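Local atomic coordinates of type III restriction-modification enzyme EcoP15I Mod subunit (Escherichia coli, PDB entry 4ZCF), a protein that methylates one adenine in the DNA site 5'-CAGCAG-3' with S-adenosylmethionine and joins the Res subunit to restrict DNA. Residues 62-67 with 150-155; 104-109 with 436-441; 180-185 with 208-213; 192-197 with 428-433. One frame throughout, in Å; residues are numbered along the deposited sequence.

Contact 1. Residues 62-67 with 150-155; sequences GKSYAR and AGIDLD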
loop_
_atom_site.group_PDB
_atom_site.type_symbol
_atom_site.label_atom_id
_atom_site.label_comp_id
_atom_site.label_asym_id
_atom_site.label_seq_id
_atom_site.Cartn_x
_atom_site.Cartn_y
_atom_site.Cartn_z
ATOM N N GLY A 62 -4.630 -20.186 10.909
ATOM C CA GLY A 62 -3.698 -20.396 9.803
ATOM C C GLY A 62 -2.845 -19.176 9.503
ATOM O O GLY A 62 -1.934 -19.249 8.673
ATOM N N LYS A 63 -3.110 -18.046 10.203
ATOM C CA LYS A 63 -2.333 -16.818 10.094
ATOM C C LYS A 63 -0.896 -17.082 10.525
ATOM O O LYS A 63 0.027 -16.613 9.854
ATOM C CB LYS A 63 -2.962 -15.690 10.937
ATOM C CG LYS A 63 -2.381 -14.317 10.636
ATOM C CD LYS A 63 -3.223 -13.167 11.186
ATOM C CE LYS A 63 -2.531 -11.839 10.918
ATOM N NZ LYS A 63 -3.432 -10.673 11.112
ATOM N N SER A 64 -0.708 -17.838 11.644
ATOM C CA SER A 64 0.616 -18.215 12.169
ATOM C C SER A 64 1.330 -19.163 11.219
ATOM O O SER A 64 2.553 -19.078 11.098
ATOM C CB SER A 64 0.523 -18.806 13.579
ATOM O OG SER A 64 -0.518 -19.759 13.738
ATOM N N TYR A 65 0.556 -20.046 10.536
ATOM C CA TYR A 65 0.999 -20.995 9.513
ATOM C C TYR A 65 1.431 -20.249 8.238
ATOM O O TYR A 65 2.444 -20.622 7.639
ATOM C CB TYR A 65 -0.119 -22.019 9.189
ATOM C CG TYR A 65 0.290 -23.117 8.223
ATOM C CD1 TYR A 65 1.005 -24.227 8.661
ATOM C CD2 TYR A 65 -0.079 -23.068 6.882
ATOM C CE1 TYR A 65 1.381 -25.241 7.780
ATOM C CE2 TYR A 65 0.266 -24.089 5.997
ATOM C CZ TYR A 65 1.007 -25.170 6.448
ATOM O OH TYR A 65 1.355 -26.185 5.587
ATOM N N ALA A 66 0.652 -19.228 7.808
ATOM C CA ALA A 66 0.970 -18.391 6.634
ATOM C C ALA A 66 2.247 -17.578 6.883
ATOM O O ALA A 66 3.063 -17.449 5.978
ATOM C CB ALA A 66 -0.190 -17.470 6.302
ATOM N N ARG A 67 2.443 -17.083 8.117
ATOM C CA ARG A 67 3.652 -16.345 8.525
ATOM C C ARG A 67 4.931 -17.237 8.456
ATOM O O ARG A 67 5.990 -16.779 8.021
ATOM C CB ARG A 67 3.473 -15.717 9.921
ATOM C CG ARG A 67 2.655 -14.422 9.897
ATOM C CD ARG A 67 2.684 -13.658 11.216
ATOM N NE ARG A 67 1.682 -14.142 12.172
ATOM C CZ ARG A 67 1.944 -14.923 13.221
ATOM N NH1 ARG A 67 3.190 -15.314 13.474
ATOM N NH2 ARG A 67 0.965 -15.313 14.026
ATOM N N ALA A 150 6.065 -22.755 14.424
ATOM C CA ALA A 150 5.156 -21.602 14.469
ATOM C C ALA A 150 5.184 -20.841 15.797
ATOM O O ALA A 150 4.906 -19.637 15.812
ATOM C CB ALA A 150 3.732 -22.027 14.148
ATOM N N GLY A 151 5.511 -21.547 16.886
ATOM C CA GLY A 151 5.548 -20.976 18.226
ATOM C C GLY A 151 4.158 -20.762 18.789
ATOM O O GLY A 151 3.843 -19.680 19.300
ATOM N N ILE A 152 3.314 -21.801 18.680
ATOM C CA ILE A 152 1.929 -21.795 19.146
ATOM C C ILE A 152 1.520 -23.126 19.814
ATOM O O ILE A 152 2.126 -24.155 19.520
ATOM C CB ILE A 152 0.960 -21.313 18.016
ATOM C CG1 ILE A 152 -0.426 -20.850 18.582
ATOM C CG2 ILE A 152 0.831 -22.340 16.860
ATOM C CD1 ILE A 152 -0.455 -19.813 19.885
ATOM N N ASP A 153 0.507 -23.095 20.720
ATOM C CA ASP A 153 -0.007 -24.268 21.443
ATOM C C ASP A 153 -0.348 -25.429 20.506
ATOM O O ASP A 153 -0.743 -25.205 19.352
ATOM C CB ASP A 153 -1.198 -23.911 22.369
ATOM C CG ASP A 153 -2.483 -23.481 21.674
ATOM O OD1 ASP A 153 -2.468 -22.429 20.989
ATOM O OD2 ASP A 153 -3.523 -24.151 21.876
ATOM N N LEU A 154 -0.154 -26.664 21.008
ATOM C CA LEU A 154 -0.380 -27.932 20.302
ATOM C C LEU A 154 -1.799 -28.066 19.716
ATOM O O LEU A 154 -1.937 -28.608 18.618
ATOM C CB LEU A 154 -0.031 -29.111 21.232
ATOM C CG LEU A 154 0.455 -30.417 20.594
ATOM C CD1 LEU A 154 1.789 -30.244 19.867
ATOM C CD2 LEU A 154 0.632 -31.483 21.647
ATOM N N ASP A 155 -2.835 -27.537 20.423
ATOM C CA ASP A 155 -4.241 -27.535 19.987
ATOM C C ASP A 155 -4.438 -26.703 18.718
ATOM O O ASP A 155 -5.259 -27.076 17.884
ATOM C CB ASP A 155 -5.145 -27.016 21.094
#

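Contact 2. Residues 104-109 with 436-441; sequences EVLKHM and IVLDFF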
loop_
_atom_site.group_PDB
_atom_site.type_symbol
_atom_site.label_atom_id
_atom_site.label_comp_id
_atom_site.label_asym_id
_atom_site.label_seq_id
_atom_site.Cartn_x
_atom_site.Cartn_y
_atom_site.Cartn_z
ATOM N N GLU A 104 7.623 -20.574 -3.930
ATOM C CA GLU A 104 8.993 -21.078 -4.012
ATOM C C GLU A 104 9.798 -20.270 -5.052
ATOM O O GLU A 104 10.921 -19.823 -4.763
ATOM C CB GLU A 104 8.968 -22.577 -4.346
ATOM C CG GLU A 104 10.316 -23.263 -4.192
ATOM C CD GLU A 104 10.859 -23.498 -2.794
ATOM O OE1 GLU A 104 10.131 -23.259 -1.804
ATOM O OE2 GLU A 104 12.017 -23.962 -2.698
ATOM N N VAL A 105 9.181 -20.018 -6.230
ATOM C CA VAL A 105 9.783 -19.209 -7.300
ATOM C C VAL A 105 10.076 -17.760 -6.861
ATOM O O VAL A 105 11.150 -17.256 -7.161
ATOM C CB VAL A 105 9.015 -19.303 -8.635
ATOM C CG1 VAL A 105 9.566 -18.319 -9.648
ATOM C CG2 VAL A 105 9.038 -20.727 -9.191
ATOM N N LEU A 106 9.158 -17.115 -6.129
ATOM C CA LEU A 106 9.330 -15.740 -5.621
ATOM C C LEU A 106 10.449 -15.672 -4.587
ATOM O O LEU A 106 11.231 -14.732 -4.626
ATOM C CB LEU A 106 8.023 -15.190 -5.019
ATOM C CG LEU A 106 6.875 -14.858 -5.956
ATOM C CD1 LEU A 106 5.611 -14.623 -5.178
ATOM C CD2 LEU A 106 7.208 -13.672 -6.818
ATOM N N LYS A 107 10.562 -16.693 -3.696
ATOM C CA LYS A 107 11.657 -16.791 -2.716
ATOM C C LYS A 107 13.041 -16.829 -3.382
ATOM O O LYS A 107 13.978 -16.239 -2.832
ATOM C CB LYS A 107 11.483 -17.991 -1.791
ATOM C CG LYS A 107 10.370 -17.818 -0.761
ATOM C CD LYS A 107 10.202 -19.096 0.019
ATOM C CE LYS A 107 9.149 -18.982 1.079
ATOM N NZ LYS A 107 8.981 -20.276 1.794
ATOM N N HIS A 108 13.177 -17.478 -4.571
ATOM C CA HIS A 108 14.461 -17.511 -5.305
ATOM C C HIS A 108 14.794 -16.129 -5.943
ATOM O O HIS A 108 15.966 -15.846 -6.261
ATOM C CB HIS A 108 14.447 -18.586 -6.414
ATOM C CG HIS A 108 14.600 -20.004 -5.943
ATOM N ND1 HIS A 108 15.831 -20.540 -5.673
ATOM C CD2 HIS A 108 13.664 -20.968 -5.782
ATOM C CE1 HIS A 108 15.607 -21.786 -5.302
ATOM N NE2 HIS A 108 14.316 -22.083 -5.340
ATOM N N MET A 109 13.759 -15.286 -6.168
ATOM C CA MET A 109 13.941 -13.985 -6.840
ATOM C C MET A 109 14.445 -12.873 -5.934
ATOM O O MET A 109 15.050 -11.924 -6.420
ATOM C CB MET A 109 12.657 -13.548 -7.549
ATOM C CG MET A 109 12.171 -14.556 -8.579
ATOM S SD MET A 109 10.632 -14.107 -9.419
ATOM C CE MET A 109 11.108 -12.512 -10.171
ATOM N N ILE A 436 9.669 -3.795 -15.281
ATOM C CA ILE A 436 9.428 -5.224 -15.104
ATOM C C ILE A 436 7.966 -5.400 -14.707
ATOM O O ILE A 436 7.497 -4.718 -13.793
ATOM C CB ILE A 436 10.433 -5.804 -14.055
ATOM C CG1 ILE A 436 11.877 -5.889 -14.631
ATOM C CG2 ILE A 436 9.970 -7.133 -13.448
ATOM C CD1 ILE A 436 13.020 -6.143 -13.590
ATOM N N VAL A 437 7.229 -6.281 -15.432
ATOM C CA VAL A 437 5.826 -6.595 -15.135
ATOM C C VAL A 437 5.788 -8.042 -14.673
ATOM O O VAL A 437 6.227 -8.918 -15.418
ATOM C CB VAL A 437 4.841 -6.295 -16.301
ATOM C CG1 VAL A 437 3.445 -6.822 -15.988
ATOM C CG2 VAL A 437 4.786 -4.804 -16.599
ATOM N N LEU A 438 5.318 -8.291 -13.436
ATOM C CA LEU A 438 5.295 -9.641 -12.885
ATOM C C LEU A 438 3.905 -10.238 -12.661
ATOM O O LEU A 438 3.067 -9.625 -12.013
ATOM C CB LEU A 438 6.196 -9.738 -11.621
ATOM C CG LEU A 438 6.140 -11.043 -10.805
ATOM C CD1 LEU A 438 6.998 -12.121 -11.415
ATOM C CD2 LEU A 438 6.509 -10.823 -9.367
ATOM N N ASP A 439 3.673 -11.450 -13.177
ATOM C CA ASP A 439 2.417 -12.184 -12.952
ATOM C C ASP A 439 2.792 -13.543 -12.409
ATOM O O ASP A 439 3.402 -14.314 -13.121
ATOM C CB ASP A 439 1.559 -12.322 -14.240
ATOM C CG ASP A 439 0.111 -12.739 -14.021
ATOM O OD1 ASP A 439 -0.166 -13.492 -13.049
ATOM O OD2 ASP A 439 -0.745 -12.282 -14.774
ATOM N N PHE A 440 2.498 -13.819 -11.145
ATOM C CA PHE A 440 2.855 -15.111 -10.544
ATOM C C PHE A 440 1.725 -16.147 -10.512
ATOM O O PHE A 440 1.897 -17.214 -9.951
ATOM C CB PHE A 440 3.643 -14.954 -9.229
ATOM C CG PHE A 440 3.001 -14.112 -8.144
ATOM C CD1 PHE A 440 2.165 -14.695 -7.189
ATOM C CD2 PHE A 440 3.273 -12.757 -8.045
ATOM C CE1 PHE A 440 1.572 -13.919 -6.185
ATOM C CE2 PHE A 440 2.695 -11.986 -7.034
ATOM C CZ PHE A 440 1.838 -12.566 -6.116
ATOM N N PHE A 441 0.590 -15.840 -11.182
ATOM C CA PHE A 441 -0.577 -16.706 -11.429
ATOM C C PHE A 441 -0.811 -16.567 -12.935
ATOM O O PHE A 441 -1.902 -16.155 -13.330
ATOM C CB PHE A 441 -1.841 -16.238 -10.651
ATOM C CG PHE A 441 -1.839 -16.540 -9.168
ATOM C CD1 PHE A 441 -2.127 -17.822 -8.700
ATOM C CD2 PHE A 441 -1.525 -15.552 -8.238
ATOM C CE1 PHE A 441 -2.122 -18.097 -7.331
ATOM C CE2 PHE A 441 -1.512 -15.837 -6.872
ATOM C CZ PHE A 441 -1.813 -17.104 -6.425
#

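Contact 3. Residues 180-185 with 208-213; sequences PRLYIA and KLVCDE. With MN (manganese (II) ion), chain G.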
loop_
_atom_site.group_PDB
_atom_site.type_symbol
_atom_site.label_atom_id
_atom_site.label_comp_id
_atom_site.label_asym_id
_atom_site.label_seq_id
_atom_site.Cartn_x
_atom_site.Cartn_y
_atom_site.Cartn_z
ATOM N N PRO A 180 1.429 -15.586 2.196
ATOM C CA PRO A 180 2.881 -15.652 1.990
ATOM C C PRO A 180 3.319 -15.200 0.604
ATOM O O PRO A 180 4.437 -14.700 0.439
ATOM C CB PRO A 180 3.200 -17.109 2.275
ATOM C CG PRO A 180 1.950 -17.843 1.938
ATOM C CD PRO A 180 0.873 -16.943 2.421
ATOM N N ARG A 181 2.438 -15.372 -0.383
ATOM C CA ARG A 181 2.663 -14.963 -1.770
ATOM C C ARG A 181 2.731 -13.422 -1.911
ATOM O O ARG A 181 3.728 -12.892 -2.427
ATOM C CB ARG A 181 1.612 -15.615 -2.669
ATOM C CG ARG A 181 1.873 -17.119 -2.811
ATOM C CD ARG A 181 0.642 -17.924 -3.110
ATOM N NE ARG A 181 0.976 -19.327 -3.365
ATOM C CZ ARG A 181 1.152 -20.247 -2.420
ATOM N NH1 ARG A 181 1.001 -19.929 -1.132
ATOM N NH2 ARG A 181 1.498 -21.484 -2.748
ATOM N N LEU A 182 1.742 -12.715 -1.316
ATOM C CA LEU A 182 1.665 -11.252 -1.261
ATOM C C LEU A 182 2.777 -10.695 -0.399
ATOM O O LEU A 182 3.313 -9.630 -0.711
ATOM C CB LEU A 182 0.317 -10.832 -0.669
ATOM C CG LEU A 182 -0.959 -11.100 -1.504
ATOM C CD1 LEU A 182 -2.134 -10.467 -0.838
ATOM C CD2 LEU A 182 -0.837 -10.564 -2.960
ATOM N N TYR A 183 3.140 -11.422 0.692
ATOM C CA TYR A 183 4.217 -11.038 1.587
ATOM C C TYR A 183 5.554 -11.005 0.858
ATOM O O TYR A 183 6.244 -9.989 0.928
ATOM C CB TYR A 183 4.250 -11.946 2.839
ATOM C CG TYR A 183 5.270 -11.508 3.871
ATOM C CD1 TYR A 183 4.947 -10.561 4.844
ATOM C CD2 TYR A 183 6.581 -11.981 3.831
ATOM C CE1 TYR A 183 5.895 -10.126 5.777
ATOM C CE2 TYR A 183 7.539 -11.538 4.742
ATOM C CZ TYR A 183 7.183 -10.637 5.737
ATOM O OH TYR A 183 8.127 -10.218 6.642
ATOM N N ILE A 184 5.919 -12.091 0.153
ATOM C CA ILE A 184 7.177 -12.169 -0.625
ATOM C C ILE A 184 7.175 -11.224 -1.802
ATOM O O ILE A 184 8.198 -10.613 -2.061
ATOM C CB ILE A 184 7.590 -13.629 -1.055
ATOM C CG1 ILE A 184 7.685 -14.607 0.168
ATOM C CG2 ILE A 184 8.894 -13.636 -1.896
ATOM C CD1 ILE A 184 8.833 -14.300 1.220
ATOM N N ALA A 185 6.042 -11.128 -2.535
ATOM C CA ALA A 185 5.901 -10.242 -3.689
ATOM C C ALA A 185 6.209 -8.811 -3.310
ATOM O O ALA A 185 6.924 -8.160 -4.071
ATOM C CB ALA A 185 4.506 -10.342 -4.288
ATOM N N LYS A 208 -8.713 -7.147 0.693
ATOM C CA LYS A 208 -8.499 -5.730 0.922
ATOM C C LYS A 208 -7.993 -5.518 2.331
ATOM O O LYS A 208 -7.060 -4.730 2.520
ATOM C CB LYS A 208 -9.796 -4.928 0.679
ATOM C CG LYS A 208 -9.892 -4.293 -0.698
ATOM C CD LYS A 208 -8.925 -3.093 -0.897
ATOM C CE LYS A 208 -9.418 -1.785 -0.324
ATOM N NZ LYS A 208 -9.148 -1.682 1.137
ATOM N N LEU A 209 -8.570 -6.264 3.307
ATOM C CA LEU A 209 -8.129 -6.227 4.707
ATOM C C LEU A 209 -6.743 -6.847 4.930
ATOM O O LEU A 209 -5.956 -6.273 5.691
ATOM C CB LEU A 209 -9.197 -6.751 5.696
ATOM C CG LEU A 209 -10.483 -5.869 5.840
ATOM C CD1 LEU A 209 -11.324 -6.327 6.987
ATOM C CD2 LEU A 209 -10.153 -4.401 6.051
ATOM N N VAL A 210 -6.397 -7.947 4.209
ATOM C CA VAL A 210 -5.047 -8.549 4.285
ATOM C C VAL A 210 -3.994 -7.679 3.597
ATOM O O VAL A 210 -2.837 -7.684 4.012
ATOM C CB VAL A 210 -4.989 -10.047 3.889
ATOM C CG1 VAL A 210 -4.865 -10.240 2.394
ATOM C CG2 VAL A 210 -3.861 -10.765 4.608
ATOM N N CYS A 211 -4.397 -6.900 2.571
ATOM C CA CYS A 211 -3.507 -5.979 1.858
ATOM C C CYS A 211 -3.185 -4.798 2.719
ATOM O O CYS A 211 -2.089 -4.236 2.628
ATOM C CB CYS A 211 -4.116 -5.544 0.536
ATOM S SG CYS A 211 -3.890 -6.729 -0.797
ATOM N N ASP A 212 -4.158 -4.407 3.554
ATOM C CA ASP A 212 -4.008 -3.370 4.565
ATOM C C ASP A 212 -2.925 -3.822 5.534
ATOM O O ASP A 212 -1.979 -3.084 5.749
ATOM C CB ASP A 212 -5.342 -3.094 5.272
ATOM C CG ASP A 212 -6.359 -2.284 4.459
ATOM O OD1 ASP A 212 -5.959 -1.659 3.453
ATOM O OD2 ASP A 212 -7.556 -2.237 4.865
ATOM N N GLU A 213 -2.975 -5.087 5.976
ATOM C CA GLU A 213 -1.976 -5.690 6.863
ATOM C C GLU A 213 -0.575 -5.693 6.261
ATOM O O GLU A 213 0.336 -5.110 6.860
ATOM C CB GLU A 213 -2.396 -7.139 7.217
ATOM C CG GLU A 213 -2.625 -7.392 8.695
ATOM C CD GLU A 213 -1.342 -7.587 9.465
ATOM O OE1 GLU A 213 -0.561 -8.498 9.098
ATOM O OE2 GLU A 213 -1.100 -6.808 10.416
HETATM MN MN MN G . -0.707 -6.672 12.741
#

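Contact 4. Residues 192-197 with 428-433; sequences DGTIFI and SFACDG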
loop_
_atom_site.group_PDB
_atom_site.type_symbol
_atom_site.label_atom_id
_atom_site.label_comp_id
_atom_site.label_asym_id
_atom_site.label_seq_id
_atom_site.Cartn_x
_atom_site.Cartn_y
_atom_site.Cartn_z
ATOM N N ASP A 192 8.520 2.898 -5.789
ATOM C CA ASP A 192 7.597 3.621 -6.669
ATOM C C ASP A 192 6.678 2.650 -7.452
ATOM O O ASP A 192 5.998 3.071 -8.376
ATOM C CB ASP A 192 8.421 4.520 -7.629
ATOM C CG ASP A 192 9.258 3.823 -8.695
ATOM O OD1 ASP A 192 9.502 2.593 -8.568
ATOM O OD2 ASP A 192 9.670 4.498 -9.653
ATOM N N GLY A 193 6.756 1.360 -7.103
ATOM C CA GLY A 193 6.049 0.242 -7.715
ATOM C C GLY A 193 4.660 0.026 -7.172
ATOM O O GLY A 193 4.294 0.606 -6.143
ATOM N N THR A 194 3.853 -0.773 -7.919
ATOM C CA THR A 194 2.436 -1.064 -7.652
ATOM C C THR A 194 2.033 -2.510 -7.902
ATOM O O THR A 194 2.580 -3.166 -8.775
ATOM C CB THR A 194 1.504 -0.156 -8.501
ATOM O OG1 THR A 194 1.927 -0.150 -9.863
ATOM C CG2 THR A 194 1.406 1.266 -7.979
ATOM N N ILE A 195 1.057 -2.985 -7.142
ATOM C CA ILE A 195 0.421 -4.285 -7.298
ATOM C C ILE A 195 -1.040 -4.035 -7.704
ATOM O O ILE A 195 -1.650 -3.110 -7.196
ATOM C CB ILE A 195 0.572 -5.243 -6.063
ATOM C CG1 ILE A 195 -0.087 -6.627 -6.336
ATOM C CG2 ILE A 195 0.065 -4.607 -4.755
ATOM C CD1 ILE A 195 0.367 -7.778 -5.475
ATOM N N PHE A 196 -1.569 -4.836 -8.640
ATOM C CA PHE A 196 -2.953 -4.865 -9.152
ATOM C C PHE A 196 -3.467 -6.311 -8.915
ATOM O O PHE A 196 -2.770 -7.267 -9.261
ATOM C CB PHE A 196 -2.939 -4.526 -10.657
ATOM C CG PHE A 196 -2.701 -3.079 -11.031
ATOM C CD1 PHE A 196 -1.441 -2.514 -10.927
ATOM C CD2 PHE A 196 -3.740 -2.284 -11.500
ATOM C CE1 PHE A 196 -1.222 -1.168 -11.265
ATOM C CE2 PHE A 196 -3.516 -0.946 -11.865
ATOM C CZ PHE A 196 -2.250 -0.404 -11.763
ATOM N N ILE A 197 -4.625 -6.478 -8.229
ATOM C CA ILE A 197 -5.208 -7.792 -7.893
ATOM C C ILE A 197 -6.654 -7.891 -8.306
ATOM O O ILE A 197 -7.500 -7.199 -7.732
ATOM C CB ILE A 197 -5.044 -8.220 -6.404
ATOM C CG1 ILE A 197 -3.655 -7.860 -5.824
ATOM C CG2 ILE A 197 -5.377 -9.731 -6.223
ATOM C CD1 ILE A 197 -3.502 -8.045 -4.320
ATOM N N SER A 428 0.167 0.337 -19.200
ATOM C CA SER A 428 0.465 1.670 -19.749
ATOM C C SER A 428 0.428 2.772 -18.680
ATOM O O SER A 428 1.296 3.638 -18.710
ATOM C CB SER A 428 -0.471 2.023 -20.902
ATOM O OG SER A 428 -0.385 1.094 -21.970
ATOM N N PHE A 429 -0.583 2.757 -17.756
ATOM C CA PHE A 429 -0.702 3.776 -16.684
ATOM C C PHE A 429 0.395 3.640 -15.631
ATOM O O PHE A 429 1.141 4.612 -15.420
ATOM C CB PHE A 429 -2.089 3.761 -16.000
ATOM C CG PHE A 429 -3.188 4.406 -16.806
ATOM C CD1 PHE A 429 -3.145 5.759 -17.113
ATOM C CD2 PHE A 429 -4.247 3.650 -17.293
ATOM C CE1 PHE A 429 -4.135 6.345 -17.898
ATOM C CE2 PHE A 429 -5.227 4.228 -18.110
ATOM C CZ PHE A 429 -5.179 5.578 -18.387
ATOM N N ALA A 430 0.486 2.445 -14.966
ATOM C CA ALA A 430 1.455 2.213 -13.886
ATOM C C ALA A 430 2.890 2.414 -14.329
ATOM O O ALA A 430 3.610 3.219 -13.728
ATOM C CB ALA A 430 1.256 0.843 -13.248
ATOM N N CYS A 431 3.279 1.743 -15.418
ATOM C CA CYS A 431 4.613 1.832 -16.002
ATOM C C CYS A 431 4.591 2.916 -17.075
ATOM O O CYS A 431 3.539 3.170 -17.651
ATOM C CB CYS A 431 4.992 0.483 -16.598
ATOM S SG CYS A 431 4.902 -0.902 -15.436
ATOM N N ASP A 432 5.703 3.543 -17.393
ATOM C CA ASP A 432 5.568 4.542 -18.465
ATOM C C ASP A 432 6.501 4.242 -19.653
ATOM O O ASP A 432 7.415 5.019 -19.943
ATOM C CB ASP A 432 5.685 5.982 -17.925
ATOM C CG ASP A 432 4.803 6.998 -18.635
ATOM O OD1 ASP A 432 3.561 6.816 -18.631
ATOM O OD2 ASP A 432 5.349 8.006 -19.148
ATOM N N GLY A 433 6.262 3.092 -20.300
ATOM C CA GLY A 433 7.057 2.610 -21.427
ATOM C C GLY A 433 8.258 1.758 -21.055
ATOM O O GLY A 433 8.899 1.184 -21.931
#

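Contact 1. Residues 62-67 with 150-155
Ser64 lies against Ala150 and Ile152, and these three residues make nearly all of a small contact. Its hydroxyl carries the approach to Ile152: OG comes to 4.3 Å from Ile152 CG2. The backbone meets Ala150, with Ser64 O 4.4 Å from the methyl carbon Ala150 CB, which points toward the helix. With its CG1 anti to the backbone N (chi1 -161°), Ile152 sends that arm elsewhere and leaves CG2 as the branch nearest the serine. The touch is loose van der Waals packing, and the polar business of Ser64 lies next door, where OG hydrogen-bonds to OE2 of Glu156 on helix 154-164. The serine therefore ties the helix that starts at Lys63 to the first turn of the helix that begins after Asp153, which holds the N-cap position. Behind Ser64, the guanidinium of Arg67 folds back along its own helix, one face beneath Ser64 CA, which stands 3.5 Å above the plane and toward the rim. On the same first turn, Ala66 N donates to the O of Gly62, the N-cap residue, at 2.7 Å. Next to Ser64 in the chain, Tyr65 packs on Leu146 and Thr176, and its OH bonds to Asp137. On the other segment, Ile152 O accepts from Ser147 OG, pinning the connection to the helix before it. Gly151, with its positive phi of 75°, is where the chain leaves helix 143-150. The whole is a helix-loop-helix connection, glycine ending one helix and an aspartate at the N-cap position of the next, with the start of helix 63-71 packed into its bend.

Contact 2. Residues 104-109 with 436-441
Leu106 plants a methyl almost on the axis of the Phe440 ring: CD1 sits 4.0 Å from the ring centroid and only 10° off the ring normal, a CH-pi contact over the face. The setting is the Rossmann-like methyltransferase fold, where helix 102-113 covers one side of the central sheet and strand 434-439 runs beneath it, bonded by its backbone to strands 117-122 and 461-468. Phe440 is the first residue past that strand. Its CG stands between the backbone N and the carbonyl carbon (chi1 55°), which lifts the ring from the sheet toward the helix and turns a face to the leucine. The other leucine branch works on the strand itself, with Leu106 CD2 3.9 Å from Leu438 CD2. One turn along the helix, Met109 CE comes within 4.3 Å of Leu438 CD1, so the two methyls of Leu438 are shared between two helical residues. All four side chains are buried and apolar, and Arg181 and Ala185 of helix 171-188 also pack on the Phe440 ring. The Asp-Phe-Phe run at the strand's end matches the start of the AdoMet-binding FxGxG motif of N6-adenine methyltransferases, consistent with Phe441 lying on Pro125 in the predicted cofactor-binding region. Asp439 shapes the exit of the chain: OD2 bonds to Thr447 OG1, while OD1 closes an Asx turn. That OD1 takes the Phe441 N-H on its anti side at 3.1 Å, the donor 16° out of the carboxylate plane.

Contact 3. Residues 180-185 with 208-213
Leu182 reaches from helix 171-188 toward Val210 and Cys211 of helix 204-215. From CB, which points at the second helix, the chain goes to CG, set anti to the carbonyl carbon (chi1 -68°), and there it forks. CD1 is the branch that crosses: it lies 4.2 Å from Val210 CG1 and 4.1 Å from Cys211 SG, touching two successive residues of the facing helix. CD2 drops to the sheet instead and packs on the CD1 atoms of Ile195 and Ile197. One leucine thus plugs the angle between two helices and a strand, and the contact is wholly buried and apolar.

At the end of segment 208-213 the chemistry changes. Glu213 bends at chi2 (-79°) and holds a manganese ion with a single carboxylate oxygen, OE2 at 2.4 Å; its OE1 stays 4.1 Å from the metal. His168 of the Res chain packs against this glutamate. About a turn earlier on this helix, Lys208 and Leu209 pack on Ser205 and Gln206 of the second Mod subunit. Asp212 OD1 bonds to Tyr247 OH of strand 241-248, whose Ile245 also lies on Cys211. Helix 171-188, strand 193-199 and helix 204-215 form an alpha-beta-alpha succession of the Rossmann-like methyltransferase domain, both helices on the same side of the central sheet, with helix 102-113 packed beside Ile184.

Contact 4. Residues 192-197 with 428-433
Thr194, holding OG1 between its backbone N and carbonyl carbon (chi1 48°), and Phe196, with CG anti to the carbonyl carbon (chi1 -74°), both bring their side chains to Ala430 CB. Being two apart on strand 193-199, they leave the same side of the sheet, and the methyl fits against the pair. It lies 3.6 Å from Thr194 OG1 and, obliquely to the ring, 3.8 Å from Phe196 CE1 and 4.0 Å from CZ. With only a methyl in between, the last turn of helix 420-430 lies close to the strand, Thr194 CA and Ala430 CA 7.1 Å apart. In the three-layer alpha/beta/alpha sandwich of the methyltransferase this is the outer layer on one side, while Ile195 and Ile197 turn the other way, toward helix 204-215. Strand 193-199 is parallel to 117-122 and antiparallel to 241-248, and Phe196 packs on residues of both, among them Met119 and Val246. Trp258 and Leu254, from loops, close in on Thr194. Past Ala430 the helix ends: Cys431 leaves helical angles and packs on Met119, and a weak hydrogen bond links Ala430 O to Lys118 NZ.

Overall arrangement
Contacts 2, 3 and 4 are buried packing around the central sheet, whereas contact 1 is partly buried, farther out among the peripheral helices. Contacts 2 and 3 share one side of the sheet and adjoin through Leu106 on Ile184 and Phe440 on Ala185. Contact 4 lies on the opposite side, yet strand 193-199 joins it to contact 3, and Val437 touches Cys431 between contacts 2 and 4. Chemistry follows place: a methyl-over-ring core in contact 2, aliphatic and sulfur packing in contact 3 with a metal at its outer end, a small alanine at a strand in contact 4. Contact 1 meets contact 3 where Ala66 packs on Pro180.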